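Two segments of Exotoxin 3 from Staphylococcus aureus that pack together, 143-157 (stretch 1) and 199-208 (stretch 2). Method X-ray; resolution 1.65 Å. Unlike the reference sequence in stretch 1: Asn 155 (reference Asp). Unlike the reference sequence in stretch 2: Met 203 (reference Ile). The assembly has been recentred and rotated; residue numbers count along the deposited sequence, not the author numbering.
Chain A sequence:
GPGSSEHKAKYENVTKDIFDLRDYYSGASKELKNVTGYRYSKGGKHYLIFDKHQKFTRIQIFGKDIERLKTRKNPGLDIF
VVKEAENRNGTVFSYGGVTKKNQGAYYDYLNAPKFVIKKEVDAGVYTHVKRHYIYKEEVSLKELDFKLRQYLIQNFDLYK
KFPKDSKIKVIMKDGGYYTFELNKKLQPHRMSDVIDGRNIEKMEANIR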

# COMPACT_ATOMS: atom_id res chain seq x y z
N GLU A 143 0.10 -0.71 0.56
CA GLU A 143 -0.74 -1.63 -0.19
C GLU A 143 -2.13 -1.11 -0.44
O GLU A 143 -2.61 -1.18 -1.54
CB GLU A 143 -0.78 -3.00 0.52
CG GLU A 143 -1.46 -4.04 -0.35
CD GLU A 143 -1.36 -5.46 0.16
OE1 GLU A 143 -0.64 -5.78 1.16
OE2 GLU A 143 -2.07 -6.30 -0.49
N LEU A 144 -2.76 -0.56 0.59
CA LEU A 144 -4.10 -0.02 0.37
C LEU A 144 -4.08 1.11 -0.64
O LEU A 144 -4.89 1.14 -1.60
CB LEU A 144 -4.62 0.49 1.71
CG LEU A 144 -5.27 -0.50 2.61
CD1 LEU A 144 -5.51 0.21 3.93
CD2 LEU A 144 -6.62 -0.83 1.86
N ASP A 145 -3.17 2.07 -0.47
CA ASP A 145 -3.02 3.22 -1.40
C ASP A 145 -2.86 2.69 -2.82
O ASP A 145 -3.59 3.09 -3.73
CB ASP A 145 -1.83 4.10 -0.95
CG ASP A 145 -1.42 5.19 -1.96
OD1 ASP A 145 -2.19 6.15 -2.08
OD2 ASP A 145 -0.35 5.07 -2.62
N PHE A 146 -1.94 1.77 -3.01
CA PHE A 146 -1.62 1.31 -4.35
C PHE A 146 -2.79 0.57 -5.01
O PHE A 146 -3.19 0.86 -6.15
CB PHE A 146 -0.39 0.43 -4.30
CG PHE A 146 0.20 0.13 -5.67
CD1 PHE A 146 -0.25 -0.93 -6.44
CD2 PHE A 146 1.22 0.93 -6.19
CE1 PHE A 146 0.32 -1.15 -7.71
CE2 PHE A 146 1.75 0.71 -7.41
CZ PHE A 146 1.28 -0.32 -8.20
N LYS A 147 -3.34 -0.40 -4.27
CA LYS A 147 -4.43 -1.16 -4.82
C LYS A 147 -5.70 -0.31 -5.08
O LYS A 147 -6.43 -0.55 -6.08
CB LYS A 147 -4.72 -2.31 -3.91
CG LYS A 147 -3.60 -3.31 -3.99
CD LYS A 147 -3.96 -4.56 -3.32
CE LYS A 147 -3.05 -5.73 -3.83
NZ LYS A 147 -3.07 -6.91 -2.88
N LEU A 148 -6.04 0.61 -4.18
CA LEU A 148 -7.23 1.44 -4.40
C LEU A 148 -7.03 2.38 -5.56
O LEU A 148 -7.91 2.52 -6.38
CB LEU A 148 -7.55 2.20 -3.14
CG LEU A 148 -8.03 1.43 -1.88
CD1 LEU A 148 -8.08 2.32 -0.65
CD2 LEU A 148 -9.39 0.72 -2.11
N ARG A 149 -5.86 3.02 -5.68
CA ARG A 149 -5.60 3.84 -6.90
C ARG A 149 -5.63 3.02 -8.18
O ARG A 149 -6.22 3.47 -9.17
CB ARG A 149 -4.29 4.63 -6.84
CG ARG A 149 -4.21 5.61 -5.65
CD ARG A 149 -3.17 6.64 -5.88
NE ARG A 149 -2.66 7.16 -4.64
CZ ARG A 149 -2.02 8.31 -4.50
NH1 ARG A 149 -1.83 9.09 -5.54
NH2 ARG A 149 -1.58 8.62 -3.30
N GLN A 150 -4.99 1.84 -8.18
CA GLN A 150 -5.01 1.03 -9.37
C GLN A 150 -6.45 0.67 -9.79
O GLN A 150 -6.77 0.72 -10.95
CB GLN A 150 -4.15 -0.22 -9.15
CG GLN A 150 -3.92 -0.99 -10.43
CD GLN A 150 -2.72 -1.90 -10.36
OE1 GLN A 150 -2.86 -3.09 -10.01
NE2 GLN A 150 -1.52 -1.37 -10.72
N TYR A 151 -7.30 0.36 -8.82
CA TYR A 151 -8.72 0.05 -9.08
C TYR A 151 -9.42 1.28 -9.69
O TYR A 151 -10.19 1.18 -10.63
CB TYR A 151 -9.41 -0.35 -7.82
CG TYR A 151 -10.87 -0.61 -7.97
CD1 TYR A 151 -11.31 -1.83 -8.44
CD2 TYR A 151 -11.79 0.35 -7.62
CE1 TYR A 151 -12.67 -2.06 -8.62
CE2 TYR A 151 -13.15 0.13 -7.78
CZ TYR A 151 -13.58 -1.08 -8.27
OH TYR A 151 -14.93 -1.28 -8.42
N LEU A 152 -9.14 2.46 -9.14
CA LEU A 152 -9.76 3.68 -9.64
C LEU A 152 -9.28 4.10 -11.03
O LEU A 152 -10.03 4.69 -11.83
CB LEU A 152 -9.59 4.83 -8.63
CG LEU A 152 -10.25 4.66 -7.26
CD1 LEU A 152 -9.77 5.78 -6.35
CD2 LEU A 152 -11.78 4.61 -7.41
N ILE A 153 -8.01 3.80 -11.35
CA ILE A 153 -7.48 4.07 -12.66
C ILE A 153 -8.15 3.16 -13.68
O ILE A 153 -8.53 3.63 -14.78
CB ILE A 153 -5.95 3.89 -12.68
CG1 ILE A 153 -5.29 5.03 -11.91
CG2 ILE A 153 -5.41 3.90 -14.12
CD1 ILE A 153 -3.80 4.70 -11.44
N GLN A 154 -8.28 1.89 -13.32
CA GLN A 154 -8.85 0.87 -14.24
C GLN A 154 -10.36 1.03 -14.45
O GLN A 154 -10.88 0.67 -15.51
CB GLN A 154 -8.59 -0.54 -13.72
CG GLN A 154 -7.11 -0.96 -13.68
CD GLN A 154 -6.85 -2.24 -12.86
OE1 GLN A 154 -7.61 -2.60 -11.93
NE2 GLN A 154 -5.73 -2.88 -13.16
N ASN A 155 -11.06 1.50 -13.44
CA ASN A 155 -12.53 1.45 -13.44
C ASN A 155 -13.26 2.79 -13.36
O ASN A 155 -14.44 2.87 -13.71
CB ASN A 155 -13.00 0.55 -12.32
CG ASN A 155 -12.49 -0.86 -12.46
OD1 ASN A 155 -11.54 -1.28 -11.78
ND2 ASN A 155 -13.11 -1.60 -13.36
N PHE A 156 -12.60 3.83 -12.85
CA PHE A 156 -13.24 5.10 -12.61
C PHE A 156 -12.47 6.28 -13.18
O PHE A 156 -12.65 7.42 -12.75
CB PHE A 156 -13.56 5.28 -11.12
CG PHE A 156 -14.62 4.34 -10.65
CD1 PHE A 156 -15.97 4.67 -10.83
CD2 PHE A 156 -14.30 3.12 -10.12
CE1 PHE A 156 -16.96 3.77 -10.44
CE2 PHE A 156 -15.28 2.24 -9.72
CZ PHE A 156 -16.60 2.56 -9.89
N ASP A 157 -11.60 6.02 -14.16
CA ASP A 157 -10.97 7.07 -14.91
C ASP A 157 -10.11 8.01 -14.04
O ASP A 157 -9.88 9.15 -14.40
CB ASP A 157 -12.02 7.92 -15.65
CG ASP A 157 -12.75 7.15 -16.76
OD1 ASP A 157 -12.14 6.25 -17.39
OD2 ASP A 157 -13.93 7.50 -17.04
N ASN A 199 -10.36 -3.74 11.37
CA ASN A 199 -10.98 -2.59 11.97
C ASN A 199 -11.29 -1.47 10.98
O ASN A 199 -11.71 -0.38 11.39
CB ASN A 199 -10.11 -2.04 13.10
CG ASN A 199 -10.08 -2.94 14.33
OD1 ASN A 199 -10.89 -3.85 14.47
ND2 ASN A 199 -9.13 -2.69 15.19
N ILE A 200 -11.07 -1.67 9.69
CA ILE A 200 -11.48 -0.69 8.72
C ILE A 200 -12.99 -0.74 8.62
O ILE A 200 -13.60 -1.83 8.47
CB ILE A 200 -10.84 -0.99 7.32
CG1 ILE A 200 -9.33 -0.91 7.40
CG2 ILE A 200 -11.36 0.00 6.27
CD1 ILE A 200 -8.58 -1.41 6.16
N GLU A 201 -13.62 0.42 8.69
CA GLU A 201 -15.08 0.53 8.57
C GLU A 201 -15.52 0.77 7.13
O GLU A 201 -16.47 0.16 6.66
CB GLU A 201 -15.60 1.64 9.47
CG GLU A 201 -17.14 1.85 9.44
CD GLU A 201 -18.00 0.59 9.65
OE1 GLU A 201 -17.56 -0.40 10.27
OE2 GLU A 201 -19.19 0.62 9.20
N LYS A 202 -14.89 1.73 6.47
CA LYS A 202 -15.34 2.20 5.18
C LYS A 202 -14.21 3.00 4.53
O LYS A 202 -13.26 3.42 5.19
CB LYS A 202 -16.56 3.06 5.37
CG LYS A 202 -16.91 3.93 4.24
CD LYS A 202 -18.18 4.69 4.49
CE LYS A 202 -18.13 5.54 5.75
NZ LYS A 202 -19.23 6.58 5.67
N MET A 203 -14.23 3.12 3.20
CA MET A 203 -13.26 3.93 2.50
C MET A 203 -14.05 4.81 1.56
O MET A 203 -15.15 4.44 1.12
CB MET A 203 -12.31 3.03 1.75
CG MET A 203 -11.67 2.10 2.74
SD MET A 203 -10.52 1.01 2.06
CE MET A 203 -11.54 0.20 0.91
N GLU A 204 -13.53 6.02 1.37
CA GLU A 204 -14.20 7.02 0.53
C GLU A 204 -13.21 7.55 -0.48
O GLU A 204 -12.02 7.58 -0.21
CB GLU A 204 -14.73 8.13 1.40
CG GLU A 204 -15.54 7.68 2.57
CD GLU A 204 -15.95 8.83 3.45
OE1 GLU A 204 -15.28 9.91 3.46
OE2 GLU A 204 -16.97 8.65 4.18
N ALA A 205 -13.66 7.86 -1.68
CA ALA A 205 -12.82 8.52 -2.66
C ALA A 205 -13.67 9.55 -3.34
O ALA A 205 -14.86 9.33 -3.59
CB ALA A 205 -12.32 7.59 -3.66
N ASN A 206 -13.09 10.73 -3.54
CA ASN A 206 -13.73 11.79 -4.34
C ASN A 206 -12.82 11.98 -5.55
O ASN A 206 -11.60 12.22 -5.36
CB ASN A 206 -13.91 13.07 -3.48
CG ASN A 206 -14.98 12.92 -2.37
OD1 ASN A 206 -14.84 12.15 -1.40
ND2 ASN A 206 -16.08 13.66 -2.50
N ILE A 207 -13.32 11.70 -6.76
CA ILE A 207 -12.54 11.62 -8.01
C ILE A 207 -13.08 12.67 -9.00
O ILE A 207 -14.31 12.79 -9.17
CB ILE A 207 -12.81 10.31 -8.84
CG1 ILE A 207 -12.50 9.02 -8.18
CG2 ILE A 207 -12.08 10.36 -10.26
CD1 ILE A 207 -12.63 7.92 -9.19
N ARG A 208 -12.18 13.38 -9.70
CA ARG A 208 -12.58 14.41 -10.69
C ARG A 208 -13.12 13.75 -11.96
O ARG A 208 -13.71 14.40 -12.84
CB ARG A 208 -11.40 15.33 -11.02
CG ARG A 208 -10.98 16.30 -9.92
CD ARG A 208 -11.58 17.67 -10.14
NE ARG A 208 -11.27 18.64 -9.06
CZ ARG A 208 -11.98 19.75 -8.82
NH1 ARG A 208 -13.06 20.06 -9.55
NH2 ARG A 208 -11.62 20.56 -7.83
OXT ARG A 208 -12.99 12.54 -12.15
O HOH W 1 -10.45 11.77 -13.74

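Residues 143-155 form the C-terminal part of an α-helix that lies across the strand 200-207. The two axes run in broadly the same direction, with 48° between their N-to-C vectors, and approach each other to 11.3 Å. That spacing leaves room for a layer of side chains between the backbones, and no hydrogen bond crosses directly from one stretch to the other. The contact is apolar and modest in extent, burying 325 Å² summed over both sides.

The pattern of contacts follows from the two repeats. On stretch 1, Leu 144, Leu 148, Leu 152 and then Phe 156 recur every four residues, about one turn apart, and all direct their CA-to-CB bonds toward the strand. The three leucines share one rotamer, m at chi1 and t at chi2, so their isobutyl groups form a regular row of forked ends. On the strand, the alternation of sides brings Met 203, Ala 205 and Ile 207 toward the helix, with Ile 200 joining them near the start.

At the beginning of the row, Leu 144 meets two strand residues: its CD1 lies 4.1 Å from Ile 200 CD1, and its CD2 lies 4.3 Å from Met 203 SD. Met 203, which differs from the reference sequence, takes an m, t, m conformation that places its sulfur beside Leu 148 as well, with Met 203 SD 3.9 Å from Leu 148 CD1. Its terminal methyl also reaches Leu 148, where Met 203 CE comes within 3.7 Å of Leu 148 CD2. The long, unbranched side chain thus bridges two successive leucines.

Ala 205 is the low point of the strand surface. Its single methyl leaves a shallow hollow beside the taller Ile 207, and Leu 152 settles over this step: Leu 152 CD1 is 4.1 Å from Ala 205 CB, while Leu 152 CD2 is 3.9 Å from Ile 207 CD1. Ile 207 is the most prominent bump on the strand side, with 74 Å² covered by the helix stretch, the largest share of any residue here. Its CD1 reaches in between Leu 152 and Phe 156, and the tightest contact of the set is Ile 207 CD1 to Phe 156 CB at 3.4 Å. The Phe 156 ring leads away from the strand and presents itself obliquely to that methyl, so the base of the side chain makes the closest approach.

Phe 156 is the first residue to leave helical phi/psi, although its N still donates to Leu 152 O at 2.9 Å. Phe 156 CA is 8.0 Å from Ile 207 CA, closer than the helix and strand axes come. Just beyond, a water links the two chain segments, donating to Asp 157 O at 2.8 Å and to the C-terminal carboxylate at Arg 208 OXT at 3.1 Å.

Charged groups are paired within each stretch instead. Lys 147 NZ bridges to Glu 143 OE2 at 2.7 Å, and Arg 149 NE to Asp 145 OD1 at 2.8 Å, each spanning one helical turn.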